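Long-range contacts in 5' nucleotidase family protein (Staphylococcus aureus subsp. aureus, PDB 4Q7F), which belongs to the 5' nucleotidase family and joins a metal-binding calcineurin-like phosphoesterase domain to a 5'-nucleotidase C-terminal domain: residues A51-E56 and I295-F300; D154-V159 and K196-I201; F181-E186 and E226-A231; S396-K401 and V464-T469. One frame throughout, in Å; residues are numbered along the deposited sequence.

Contact 1 (A51-E56 and I295-F300)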
loop_
_atom_site.group_PDB
_atom_site.type_symbol
_atom_site.label_atom_id
_atom_site.label_comp_id
_atom_site.label_asym_id
_atom_site.label_seq_id
_atom_site.Cartn_x
_atom_site.Cartn_y
_atom_site.Cartn_z
ATOM N N ALA A 51 -11.237 -11.959 10.909
ATOM C CA ALA A 51 -11.291 -10.706 11.655
ATOM C C ALA A 51 -12.741 -10.330 11.941
ATOM O O ALA A 51 -13.063 -9.894 13.028
ATOM C CB ALA A 51 -10.604 -9.600 10.897
ATOM N N ASN A 52 -13.626 -10.541 10.969
ATOM C CA ASN A 52 -15.024 -10.209 11.162
ATOM C C ASN A 52 -15.667 -11.133 12.201
ATOM O O ASN A 52 -16.522 -10.700 12.978
ATOM C CB ASN A 52 -15.804 -10.265 9.841
ATOM C CG ASN A 52 -17.223 -9.797 9.989
ATOM O OD1 ASN A 52 -17.482 -8.614 10.262
ATOM N ND2 ASN A 52 -18.156 -10.686 9.738
ATOM N N HIS A 53 -15.309 -12.417 12.165
ATOM C CA HIS A 53 -15.772 -13.383 13.153
ATOM C C HIS A 53 -15.389 -12.893 14.577
ATOM O O HIS A 53 -16.173 -12.991 15.508
ATOM C CB HIS A 53 -15.164 -14.749 12.839
ATOM C CG HIS A 53 -15.454 -15.807 13.844
ATOM N ND1 HIS A 53 -16.698 -16.379 13.988
ATOM C CD2 HIS A 53 -14.638 -16.451 14.715
ATOM C CE1 HIS A 53 -16.644 -17.313 14.911
ATOM N NE2 HIS A 53 -15.404 -17.380 15.366
ATOM N N VAL A 54 -14.211 -12.310 14.709
ATOM C CA VAL A 54 -13.751 -11.792 16.001
ATOM C C VAL A 54 -14.607 -10.614 16.455
ATOM O O VAL A 54 -14.914 -10.483 17.640
ATOM C CB VAL A 54 -12.274 -11.367 15.925
ATOM C CG1 VAL A 54 -11.885 -10.506 17.120
ATOM C CG2 VAL A 54 -11.380 -12.596 15.844
ATOM N N ILE A 55 -15.001 -9.760 15.514
ATOM C CA ILE A 55 -15.826 -8.605 15.805
ATOM C C ILE A 55 -17.222 -9.085 16.235
ATOM O O ILE A 55 -17.750 -8.682 17.287
ATOM C CB ILE A 55 -15.914 -7.676 14.579
ATOM C CG1 ILE A 55 -14.545 -7.047 14.306
ATOM C CG2 ILE A 55 -16.920 -6.561 14.786
ATOM C CD1 ILE A 55 -14.485 -6.290 13.015
ATOM N N GLU A 56 -17.785 -9.961 15.420
ATOM C CA GLU A 56 -19.116 -10.498 15.682
ATOM C C GLU A 56 -19.237 -11.098 17.081
ATOM O O GLU A 56 -20.161 -10.775 17.822
ATOM C CB GLU A 56 -19.502 -11.499 14.585
ATOM C CG GLU A 56 -19.802 -10.829 13.262
ATOM C CD GLU A 56 -20.948 -9.835 13.366
ATOM O OE1 GLU A 56 -22.084 -10.273 13.589
ATOM O OE2 GLU A 56 -20.716 -8.620 13.190
ATOM N N ILE A 295 -7.610 -14.258 16.032
ATOM C CA ILE A 295 -7.201 -15.624 16.325
ATOM C C ILE A 295 -8.204 -16.637 15.811
ATOM O O ILE A 295 -9.360 -16.322 15.577
ATOM C CB ILE A 295 -7.013 -15.848 17.854
ATOM C CG1 ILE A 295 -8.334 -15.605 18.610
ATOM C CG2 ILE A 295 -5.902 -14.955 18.392
ATOM C CD1 ILE A 295 -8.218 -15.702 20.111
ATOM N N ASP A 296 -7.729 -17.856 15.606
ATOM C CA ASP A 296 -8.584 -18.953 15.165
ATOM C C ASP A 296 -9.322 -19.422 16.403
ATOM O O ASP A 296 -8.867 -19.200 17.531
ATOM C CB ASP A 296 -7.708 -20.076 14.597
ATOM C CG ASP A 296 -8.501 -21.257 14.091
ATOM O OD1 ASP A 296 -9.546 -21.067 13.452
ATOM O OD2 ASP A 296 -8.057 -22.393 14.348
ATOM N N ASP A 297 -10.490 -20.017 16.220
ATOM C CA ASP A 297 -11.217 -20.578 17.342
ATOM C C ASP A 297 -12.055 -21.711 16.788
ATOM O O ASP A 297 -12.182 -21.866 15.576
ATOM C CB ASP A 297 -12.026 -19.523 18.142
ATOM C CG ASP A 297 -13.201 -18.954 17.367
ATOM O OD1 ASP A 297 -13.739 -19.645 16.493
ATOM O OD2 ASP A 297 -13.612 -17.822 17.662
ATOM N N SER A 298 -12.623 -22.506 17.668
ATOM C CA SER A 298 -13.349 -23.675 17.221
ATOM C C SER A 298 -14.736 -23.406 16.664
ATOM O O SER A 298 -15.367 -24.334 16.174
ATOM C CB SER A 298 -13.391 -24.700 18.340
ATOM O OG SER A 298 -12.059 -25.014 18.738
ATOM N N THR A 299 -15.214 -22.161 16.709
ATOM C CA THR A 299 -16.552 -21.865 16.164
ATOM C C THR A 299 -16.503 -21.275 14.774
ATOM O O THR A 299 -17.519 -21.182 14.114
ATOM C CB THR A 299 -17.345 -20.879 17.028
ATOM O OG1 THR A 299 -16.674 -19.622 17.052
ATOM C CG2 THR A 299 -17.524 -21.406 18.433
ATOM N N PHE A 300 -15.321 -20.853 14.341
ATOM C CA PHE A 300 -15.162 -20.258 13.044
ATOM C C PHE A 300 -15.309 -21.286 11.940
ATOM O O PHE A 300 -14.649 -22.310 11.948
ATOM C CB PHE A 300 -13.777 -19.608 12.947
ATOM C CG PHE A 300 -13.459 -19.045 11.595
ATOM C CD1 PHE A 300 -14.157 -17.935 11.108
ATOM C CD2 PHE A 300 -12.414 -19.571 10.831
ATOM C CE1 PHE A 300 -13.847 -17.393 9.877
ATOM C CE2 PHE A 300 -12.097 -19.028 9.602
ATOM C CZ PHE A 300 -12.822 -17.938 9.119
#

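Contact 2 (D154-V159 and K196-I201)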
loop_
_atom_site.group_PDB
_atom_site.type_symbol
_atom_site.label_atom_id
_atom_site.label_comp_id
_atom_site.label_asym_id
_atom_site.label_seq_id
_atom_site.Cartn_x
_atom_site.Cartn_y
_atom_site.Cartn_z
ATOM N N ASP A 154 -29.084 10.558 23.889
ATOM C CA ASP A 154 -29.384 11.964 23.623
ATOM C C ASP A 154 -28.161 12.748 23.102
ATOM O O ASP A 154 -28.141 13.977 23.142
ATOM C CB ASP A 154 -29.967 12.630 24.878
ATOM C CG ASP A 154 -29.065 12.495 26.099
ATOM O OD1 ASP A 154 -27.984 11.870 25.995
ATOM O OD2 ASP A 154 -29.443 13.012 27.171
ATOM N N GLN A 155 -27.147 12.020 22.640
ATOM C CA GLN A 155 -25.929 12.620 22.096
ATOM C C GLN A 155 -25.873 12.365 20.594
ATOM O O GLN A 155 -26.614 11.530 20.071
ATOM C CB GLN A 155 -24.683 11.991 22.728
ATOM C CG GLN A 155 -24.572 12.085 24.243
ATOM C CD GLN A 155 -24.615 13.511 24.763
ATOM O OE1 GLN A 155 -25.680 14.113 24.875
ATOM N NE2 GLN A 155 -23.458 14.036 25.137
ATOM N N THR A 156 -25.005 13.095 19.903
ATOM C CA THR A 156 -24.810 12.898 18.481
ATOM C C THR A 156 -23.356 12.654 18.195
ATOM O O THR A 156 -22.478 13.318 18.755
ATOM C CB THR A 156 -25.305 14.102 17.661
ATOM O OG1 THR A 156 -26.721 14.214 17.797
ATOM C CG2 THR A 156 -24.964 13.927 16.182
ATOM N N VAL A 157 -23.109 11.659 17.353
ATOM C CA VAL A 157 -21.769 11.347 16.893
ATOM C C VAL A 157 -21.631 11.865 15.467
ATOM O O VAL A 157 -22.527 11.674 14.653
ATOM C CB VAL A 157 -21.507 9.829 16.861
ATOM C CG1 VAL A 157 -20.096 9.558 16.352
ATOM C CG2 VAL A 157 -21.719 9.231 18.237
ATOM N N GLY A 158 -20.500 12.509 15.173
ATOM C CA GLY A 158 -20.206 13.019 13.848
ATOM C C GLY A 158 -18.967 12.318 13.321
ATOM O O GLY A 158 -17.952 12.236 14.017
ATOM N N VAL A 159 -19.056 11.793 12.105
ATOM C CA VAL A 159 -17.947 11.069 11.517
ATOM C C VAL A 159 -17.497 11.732 10.230
ATOM O O VAL A 159 -18.306 12.058 9.366
ATOM C CB VAL A 159 -18.318 9.606 11.194
ATOM C CG1 VAL A 159 -17.093 8.853 10.698
ATOM C CG2 VAL A 159 -18.875 8.916 12.415
ATOM N N LYS A 196 -18.749 20.350 15.434
ATOM C CA LYS A 196 -18.992 20.617 16.847
ATOM C C LYS A 196 -20.365 21.267 17.098
ATOM O O LYS A 196 -20.899 21.136 18.182
ATOM C CB LYS A 196 -17.891 21.484 17.433
ATOM C CG LYS A 196 -16.524 20.829 17.456
ATOM C CD LYS A 196 -15.467 21.799 17.962
ATOM C CE LYS A 196 -15.712 22.200 19.414
ATOM N NZ LYS A 196 -14.738 23.210 19.901
ATOM N N ARG A 197 -20.917 21.980 16.117
ATOM C CA ARG A 197 -22.258 22.571 16.272
ATOM C C ARG A 197 -23.320 21.485 16.168
ATOM O O ARG A 197 -24.385 21.595 16.753
ATOM C CB ARG A 197 -22.571 23.634 15.204
ATOM C CG ARG A 197 -21.937 24.998 15.416
ATOM C CD ARG A 197 -22.467 26.040 14.431
ATOM N NE ARG A 197 -22.015 25.865 13.040
ATOM C CZ ARG A 197 -20.880 26.363 12.540
ATOM N NH1 ARG A 197 -20.560 26.158 11.262
ATOM N NH2 ARG A 197 -20.048 27.059 13.310
ATOM N N HIS A 198 -23.034 20.444 15.401
ATOM C CA HIS A 198 -24.005 19.388 15.189
ATOM C C HIS A 198 -23.812 18.200 16.148
ATOM O O HIS A 198 -24.791 17.570 16.536
ATOM C CB HIS A 198 -23.930 18.921 13.722
ATOM C CG HIS A 198 -25.162 18.216 13.238
ATOM N ND1 HIS A 198 -25.497 16.933 13.623
ATOM C CD2 HIS A 198 -26.134 18.614 12.381
ATOM C CE1 HIS A 198 -26.629 16.579 13.039
ATOM N NE2 HIS A 198 -27.038 17.582 12.280
ATOM N N ALA A 199 -22.572 17.930 16.569
ATOM C CA ALA A 199 -22.282 16.736 17.384
ATOM C C ALA A 199 -21.514 16.930 18.691
ATOM O O ALA A 199 -20.776 17.889 18.867
ATOM C CB ALA A 199 -21.538 15.718 16.524
ATOM N N ASP A 200 -21.699 15.967 19.588
ATOM C CA ASP A 200 -21.043 15.936 20.892
ATOM C C ASP A 200 -19.783 15.092 20.826
ATOM O O ASP A 200 -18.827 15.339 21.563
ATOM C CB ASP A 200 -21.979 15.328 21.919
ATOM C CG ASP A 200 -23.291 16.068 22.011
ATOM O OD1 ASP A 200 -23.298 17.216 22.502
ATOM O OD2 ASP A 200 -24.314 15.484 21.611
ATOM N N ILE A 201 -19.799 14.084 19.953
ATOM C CA ILE A 201 -18.658 13.193 19.759
ATOM C C ILE A 201 -18.205 13.233 18.309
ATOM O O ILE A 201 -19.024 13.122 17.385
ATOM C CB ILE A 201 -19.008 11.739 20.136
ATOM C CG1 ILE A 201 -19.434 11.659 21.605
ATOM C CG2 ILE A 201 -17.821 10.809 19.864
ATOM C CD1 ILE A 201 -18.339 12.014 22.592
HETATM O O HOH W 1 -26.629 16.687 21.716
#

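Contact 3 (F181-E186 and E226-A231)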
loop_
_atom_site.group_PDB
_atom_site.type_symbol
_atom_site.label_atom_id
_atom_site.label_comp_id
_atom_site.label_asym_id
_atom_site.label_seq_id
_atom_site.Cartn_x
_atom_site.Cartn_y
_atom_site.Cartn_z
ATOM N N PHE A 181 -7.231 16.537 -4.975
ATOM C CA PHE A 181 -6.924 16.017 -3.642
ATOM C C PHE A 181 -6.558 17.129 -2.682
ATOM O O PHE A 181 -5.528 17.773 -2.835
ATOM C CB PHE A 181 -5.770 15.018 -3.724
ATOM C CG PHE A 181 -6.009 13.933 -4.714
ATOM C CD1 PHE A 181 -5.734 14.141 -6.063
ATOM C CD2 PHE A 181 -6.542 12.726 -4.325
ATOM C CE1 PHE A 181 -5.991 13.150 -6.998
ATOM C CE2 PHE A 181 -6.803 11.734 -5.251
ATOM C CZ PHE A 181 -6.520 11.943 -6.587
ATOM N N HIS A 182 -7.376 17.340 -1.662
ATOM C CA HIS A 182 -7.090 18.402 -0.706
ATOM C C HIS A 182 -6.449 17.874 0.578
ATOM O O HIS A 182 -6.671 16.726 0.984
ATOM C CB HIS A 182 -8.384 19.152 -0.365
ATOM C CG HIS A 182 -9.059 19.759 -1.552
ATOM N ND1 HIS A 182 -8.795 21.039 -1.986
ATOM C CD2 HIS A 182 -9.999 19.265 -2.391
ATOM C CE1 HIS A 182 -9.530 21.303 -3.052
ATOM N NE2 HIS A 182 -10.274 20.244 -3.314
ATOM N N SER A 183 -5.631 18.719 1.204
ATOM C CA SER A 183 -5.013 18.392 2.485
ATOM C C SER A 183 -6.064 17.912 3.498
ATOM O O SER A 183 -7.079 18.584 3.693
ATOM C CB SER A 183 -4.352 19.639 3.056
ATOM O OG SER A 183 -4.085 19.475 4.436
ATOM N N ALA A 184 -5.810 16.776 4.145
ATOM C CA ALA A 184 -6.722 16.240 5.153
ATOM C C ALA A 184 -6.765 17.182 6.345
ATOM O O ALA A 184 -7.809 17.359 6.956
ATOM C CB ALA A 184 -6.302 14.850 5.594
ATOM N N PHE A 185 -5.637 17.806 6.654
ATOM C CA PHE A 185 -5.584 18.762 7.750
ATOM C C PHE A 185 -6.502 19.950 7.485
ATOM O O PHE A 185 -7.252 20.382 8.374
ATOM C CB PHE A 185 -4.154 19.285 7.936
ATOM C CG PHE A 185 -4.025 20.319 9.020
ATOM C CD1 PHE A 185 -4.413 21.626 8.796
ATOM C CD2 PHE A 185 -3.512 19.984 10.261
ATOM C CE1 PHE A 185 -4.307 22.580 9.791
ATOM C CE2 PHE A 185 -3.391 20.936 11.259
ATOM C CZ PHE A 185 -3.791 22.236 11.024
ATOM N N GLU A 186 -6.423 20.498 6.272
ATOM C CA GLU A 186 -7.215 21.685 5.914
ATOM C C GLU A 186 -8.709 21.406 5.886
ATOM O O GLU A 186 -9.498 22.214 6.363
ATOM C CB GLU A 186 -6.781 22.260 4.570
ATOM C CG GLU A 186 -5.351 22.775 4.553
ATOM C CD GLU A 186 -4.954 23.352 3.210
ATOM O OE1 GLU A 186 -5.851 23.593 2.363
ATOM O OE2 GLU A 186 -3.742 23.570 3.010
ATOM N N GLU A 226 2.159 13.695 2.844
ATOM C CA GLU A 226 1.564 12.369 2.625
ATOM C C GLU A 226 0.756 11.972 3.849
ATOM O O GLU A 226 -0.392 11.532 3.748
ATOM C CB GLU A 226 2.643 11.294 2.388
ATOM C CG GLU A 226 2.064 9.867 2.402
ATOM C CD GLU A 226 3.100 8.761 2.210
ATOM O OE1 GLU A 226 2.716 7.571 2.316
ATOM O OE2 GLU A 226 4.284 9.071 1.965
ATOM N N ASN A 227 1.392 12.128 5.007
ATOM C CA ASN A 227 0.806 11.789 6.289
ATOM C C ASN A 227 0.688 13.046 7.103
ATOM O O ASN A 227 1.685 13.756 7.308
ATOM C CB ASN A 227 1.705 10.776 7.006
ATOM C CG ASN A 227 1.717 9.428 6.315
ATOM O OD1 ASN A 227 0.687 8.764 6.231
ATOM N ND2 ASN A 227 2.890 9.007 5.843
ATOM N N GLU A 228 -0.526 13.325 7.561
ATOM C CA GLU A 228 -0.809 14.539 8.314
ATOM C C GLU A 228 -1.464 14.263 9.666
ATOM O O GLU A 228 -2.018 15.174 10.280
ATOM C CB GLU A 228 -1.784 15.402 7.505
ATOM C CG GLU A 228 -1.447 15.567 6.031
ATOM C CD GLU A 228 -2.482 16.395 5.290
ATOM O OE1 GLU A 228 -2.683 17.563 5.660
ATOM O OE2 GLU A 228 -3.065 15.897 4.312
ATOM N N GLY A 229 -1.411 13.020 10.129
ATOM C CA GLY A 229 -2.069 12.635 11.370
ATOM C C GLY A 229 -1.595 13.363 12.614
ATOM O O GLY A 229 -2.403 13.717 13.477
ATOM N N TYR A 230 -0.289 13.593 12.721
ATOM C CA TYR A 230 0.235 14.272 13.896
ATOM C C TYR A 230 -0.235 15.723 13.940
ATOM O O TYR A 230 -0.733 16.190 14.969
ATOM C CB TYR A 230 1.757 14.205 13.976
ATOM C CG TYR A 230 2.264 14.781 15.269
ATOM C CD1 TYR A 230 2.511 16.146 15.398
ATOM C CD2 TYR A 230 2.475 13.968 16.371
ATOM C CE1 TYR A 230 2.952 16.684 16.594
ATOM C CE2 TYR A 230 2.931 14.495 17.571
ATOM C CZ TYR A 230 3.161 15.851 17.678
ATOM O OH TYR A 230 3.604 16.366 18.873
ATOM N N ALA A 231 -0.078 16.433 12.828
ATOM C CA ALA A 231 -0.502 17.830 12.752
ATOM C C ALA A 231 -1.999 17.947 13.073
ATOM O O ALA A 231 -2.432 18.912 13.691
ATOM C CB ALA A 231 -0.206 18.401 11.382
#

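Contact 4 (S396-K401 and V464-T469)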
loop_
_atom_site.group_PDB
_atom_site.type_symbol
_atom_site.label_atom_id
_atom_site.label_comp_id
_atom_site.label_asym_id
_atom_site.label_seq_id
_atom_site.Cartn_x
_atom_site.Cartn_y
_atom_site.Cartn_z
ATOM N N SER A 396 18.821 13.137 -18.245
ATOM C CA SER A 396 20.246 13.411 -18.405
ATOM C C SER A 396 21.013 12.385 -17.578
ATOM O O SER A 396 20.439 11.730 -16.705
ATOM C CB SER A 396 20.577 14.800 -17.903
ATOM O OG SER A 396 20.311 14.907 -16.536
ATOM N N GLY A 397 22.304 12.244 -17.845
ATOM C CA GLY A 397 23.147 11.326 -17.083
ATOM C C GLY A 397 23.209 11.761 -15.624
ATOM O O GLY A 397 23.368 10.935 -14.725
ATOM N N ALA A 398 23.060 13.063 -15.396
ATOM C CA ALA A 398 23.054 13.631 -14.050
ATOM C C ALA A 398 21.745 13.261 -13.316
ATOM O O ALA A 398 21.761 12.993 -12.114
ATOM C CB ALA A 398 23.222 15.147 -14.120
ATOM N N LYS A 399 20.613 13.280 -14.023
ATOM C CA LYS A 399 19.361 12.881 -13.401
ATOM C C LYS A 399 19.392 11.377 -13.080
ATOM O O LYS A 399 18.836 10.950 -12.072
ATOM C CB LYS A 399 18.141 13.162 -14.259
ATOM C CG LYS A 399 17.500 14.535 -14.098
ATOM C CD LYS A 399 16.092 14.475 -14.722
ATOM C CE LYS A 399 15.324 15.776 -14.627
ATOM N NZ LYS A 399 14.953 16.114 -13.229
ATOM N N LEU A 400 19.999 10.586 -13.965
ATOM C CA LEU A 400 20.133 9.151 -13.740
ATOM C C LEU A 400 20.927 8.934 -12.461
ATOM O O LEU A 400 20.567 8.104 -11.650
ATOM C CB LEU A 400 20.839 8.463 -14.891
ATOM C CG LEU A 400 21.165 6.984 -14.684
ATOM C CD1 LEU A 400 19.905 6.192 -14.346
ATOM C CD2 LEU A 400 21.835 6.420 -15.931
ATOM N N LYS A 401 22.024 9.663 -12.297
ATOM C CA LYS A 401 22.812 9.527 -11.080
ATOM C C LYS A 401 21.993 9.880 -9.846
ATOM O O LYS A 401 22.180 9.272 -8.813
ATOM C CB LYS A 401 24.079 10.377 -11.122
ATOM C CG LYS A 401 24.911 10.272 -9.853
ATOM C CD LYS A 401 26.254 10.967 -10.039
ATOM C CE LYS A 401 27.101 10.906 -8.786
ATOM N NZ LYS A 401 26.542 11.716 -7.679
ATOM N N VAL A 464 29.272 7.469 -17.975
ATOM C CA VAL A 464 28.047 8.206 -18.093
ATOM C C VAL A 464 28.370 9.683 -18.192
ATOM O O VAL A 464 29.012 10.257 -17.310
ATOM C CB VAL A 464 27.077 7.927 -16.935
ATOM C CG1 VAL A 464 25.913 8.920 -16.953
ATOM C CG2 VAL A 464 26.570 6.489 -17.038
ATOM N N ASP A 465 27.959 10.273 -19.304
ATOM C CA ASP A 465 28.134 11.690 -19.524
ATOM C C ASP A 465 26.940 12.360 -18.838
ATOM O O ASP A 465 25.796 12.158 -19.238
ATOM C CB ASP A 465 28.162 11.971 -21.032
ATOM C CG ASP A 465 28.415 13.427 -21.363
ATOM O OD1 ASP A 465 28.140 14.318 -20.525
ATOM O OD2 ASP A 465 28.895 13.672 -22.490
ATOM N N LEU A 466 27.211 13.152 -17.805
ATOM C CA LEU A 466 26.163 13.836 -17.053
ATOM C C LEU A 466 25.278 14.761 -17.910
ATOM O O LEU A 466 24.139 15.037 -17.534
ATOM C CB LEU A 466 26.768 14.627 -15.891
ATOM C CG LEU A 466 27.495 13.816 -14.803
ATOM C CD1 LEU A 466 28.383 14.739 -13.970
ATOM C CD2 LEU A 466 26.538 13.014 -13.923
ATOM N N LYS A 467 25.795 15.210 -19.059
ATOM C CA LYS A 467 25.072 16.117 -19.953
ATOM C C LYS A 467 24.353 15.424 -21.128
ATOM O O LYS A 467 23.500 16.040 -21.764
ATOM C CB LYS A 467 26.036 17.200 -20.476
ATOM C CG LYS A 467 26.707 17.984 -19.348
ATOM C CD LYS A 467 27.733 19.008 -19.831
ATOM C CE LYS A 467 27.079 20.154 -20.583
ATOM N NZ LYS A 467 28.078 21.182 -20.973
ATOM N N GLN A 468 24.679 14.162 -21.420
ATOM C CA GLN A 468 24.020 13.445 -22.520
ATOM C C GLN A 468 22.633 13.001 -22.096
ATOM O O GLN A 468 22.399 12.827 -20.914
ATOM C CB GLN A 468 24.827 12.215 -22.936
ATOM C CG GLN A 468 24.152 11.359 -24.005
ATOM C CD GLN A 468 25.054 10.265 -24.550
ATOM O OE1 GLN A 468 26.269 10.441 -24.662
ATOM N NE2 GLN A 468 24.457 9.132 -24.916
ATOM N N THR A 469 21.728 12.805 -23.057
ATOM C CA THR A 469 20.371 12.332 -22.760
ATOM C C THR A 469 20.312 10.791 -22.895
ATOM O O THR A 469 20.760 10.246 -23.900
ATOM C CB THR A 469 19.342 12.954 -23.726
ATOM O OG1 THR A 469 19.385 14.382 -23.644
ATOM C CG2 THR A 469 17.946 12.498 -23.389
#

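Contact 1 (A51-E56 and I295-F300)
His53, on helix 48-59, reaches Asp297, Thr299 and Phe300 in the loop that links strand 284-293 to helix 304-317, and its bond to Asp297 is a His-carboxylate hydrogen bond. The loop here folds as a type I beta turn from Asp297 to Phe300. CB of His53 lies 3.8 Å from CD1 of Phe300. With CG anti to the backbone N (chi1 175°), CG of His53 lies 3.7 Å from the same CD1 of Phe300, which is also the nearest neighbour of ND1 across the contact, at 4.1 Å. Farther out, CD2 faces OD2 of Asp297 at 3.4 Å, while CE1 lies 3.1 Å from OG1 of Thr299. At the tip, NE2 donates to the syn lone pair of Asp297 OD2 (2.9 Å), a bent bond with 133° at the hydrogen, and makes a second, weak bond to OD1 of Asp297. The ring and carboxylate planes are turned 69° against each other. CB of Phe300 sits over one face of the imidazole, offset toward the rim, in a CH-pi contact, whereas the two aromatic rings meet obliquely. Gln57, one turn farther along the helix, adds hydrogen bonds to OD2 of Asp297 and OG1 of Thr299. At this surface contact CG2 of Val54 also comes loosely to the backbone N of Ile295. The loop itself holds the carboxylate: OD1 of Asp297 accepts from the backbone N of Thr299 in an Asx turn, and from that of Phe300, which arrives nearly along the C-O axis.

Contact 2 (D154-V159 and K196-I201)
Thr156, Asp200 and Ile201 carry this junction between the start of strand 155-163 and the turn leading out of helix 184-198. The carbonyl oxygen of Thr156 takes two donors: Asp200 N at 2.9 Å, tilted from the carbonyl plane, and Ile201 N at 3.0 Å. Asp200 also takes the N-H of the same residue. CG of Asp200 is anti to the carbonyl carbon (chi1 -57°), on the side of the backbone N, and OD2 accepts from Thr156 N at 3.0 Å through the anti lone pair. A water bound to OD2 of Asp200 gives a second, weak bond to the carbonyl of Asp154. The methyl CG2 of Thr156 packs 3.9 Å from Ala199 CB and also meets the edge of the His198 ring, while OG1 of Thr156 bonds to Gln151. From Ile201 the pairing becomes that of parallel strands: its carbonyl accepts from Gly158 N at 2.7 Å in a nearly straight bond of 164°, and its CB lies 4.2 Å from Val157 CG2. The two segments thus close a beta-alpha-beta crossover, in which helix 184-198 delivers strand 201-207 alongside strand 155-163, whose other side is paired antiparallel with strand 147-152.

Contact 3 (F181-E186 and E226-A231)
Glu228 extends its side chain across to the first turn of helix 184-198, where its carboxylate is gripped by three donors from Ser183, Ala184 and Phe185. This is the tight part of the contact. OE1 takes the hydroxyl of Ser183 in its syn lone pair, with OG 2.7 Å away, and is also met by Phe185 N at 3.1 Å from well above the carboxylate plane. OE2 accepts from Ala184 N at 2.9 Å, on the syn side but 35° out of that plane, so both oxygens are engaged and the rotation of the group is fixed. Ser183 is the N-cap residue; its OG, anti to the backbone N (chi1 163°), accepts from Glu186 N in the capping bond. The buried carboxylate would probably be favoured in its charged form by the first-turn N-H groups that it binds and by the helix dipole. The other side is looser and apolar: Phe185 CD2 rests 3.8 Å from Ala231 CB, and both residues are only partly buried, whereas Glu228 is buried. Glu226, two residues before Glu228, touches the bound 3D1, from which the side chain of Glu228 itself is about 13 Å away. Glu228 is in turn the N-cap residue of helix 229-236, so the contact joins the starts of two helices; Met232, Ala235 and Phe236 of the second continue the packing against Phe185, while Tyr206 of strand 201-207 bonds to Glu228 N.

Contact 4 (S396-K401 and V464-T469)
Side-chain torsions of Ser396 and Leu466 shape their meeting with each other and with Ala398. In Ser396 the hydroxyl lies between the backbone N and the carbonyl carbon (chi1 63°), where OG accepts from Lys399 N and caps helix 397-408. CB of Ser396 lies 3.6 Å from Leu466 O. In Leu466, CG is anti to the carbonyl carbon (chi1 -63°); with chi2 at 163°, CD2 lies 3.5 Å from Ala398 CA and 3.9 Å from Ala398 CB. Backbone bonds accompany these touches. Ala398 N donates to Leu466 O at 3.1 Å, arriving well off the carbonyl axis, and Gly397 N makes a weak bond to Gln468 O. Between them the backbone of Gly397 is closely approached, its CA lying 3.5 Å from Asp465 O and 3.7 Å from Val464 CG1. The opposing residues form a type I beta turn from Asp465 to Gln468, with Asp465 OD1 accepting from Lys467 N in an Asx turn. Ser396 ends strand 390-396, pairs with Thr469 as a non-hydrogen-bonded antiparallel pair, and is the N-cap of helix 397-408: a strand-to-helix transition that meets the turn leading into the neighbouring strand 469-475 of the C-terminal domain sheet.

Contacts 2 and 3 sit at the two ends of helix 184-198, contact 3 at its start and contact 2 at its last residues and the turn after it, with centres about 22 Å apart. Their segments alternate along the chain, and all four lie in the calcineurin-like phosphoesterase range. Contact 1 spans both in sequence, bringing helix 48-59 to the loop after strand 284-293; its centre is about 32 Å from that of contact 2 and 34 Å from that of contact 3. Contact 4 follows later, with its centre about 56 Å from that of contact 1. Contacts 2 and 3 thus lie in the phosphoesterase part and contact 4 in the C-terminal part, about 36 Å from contact 3 between centres.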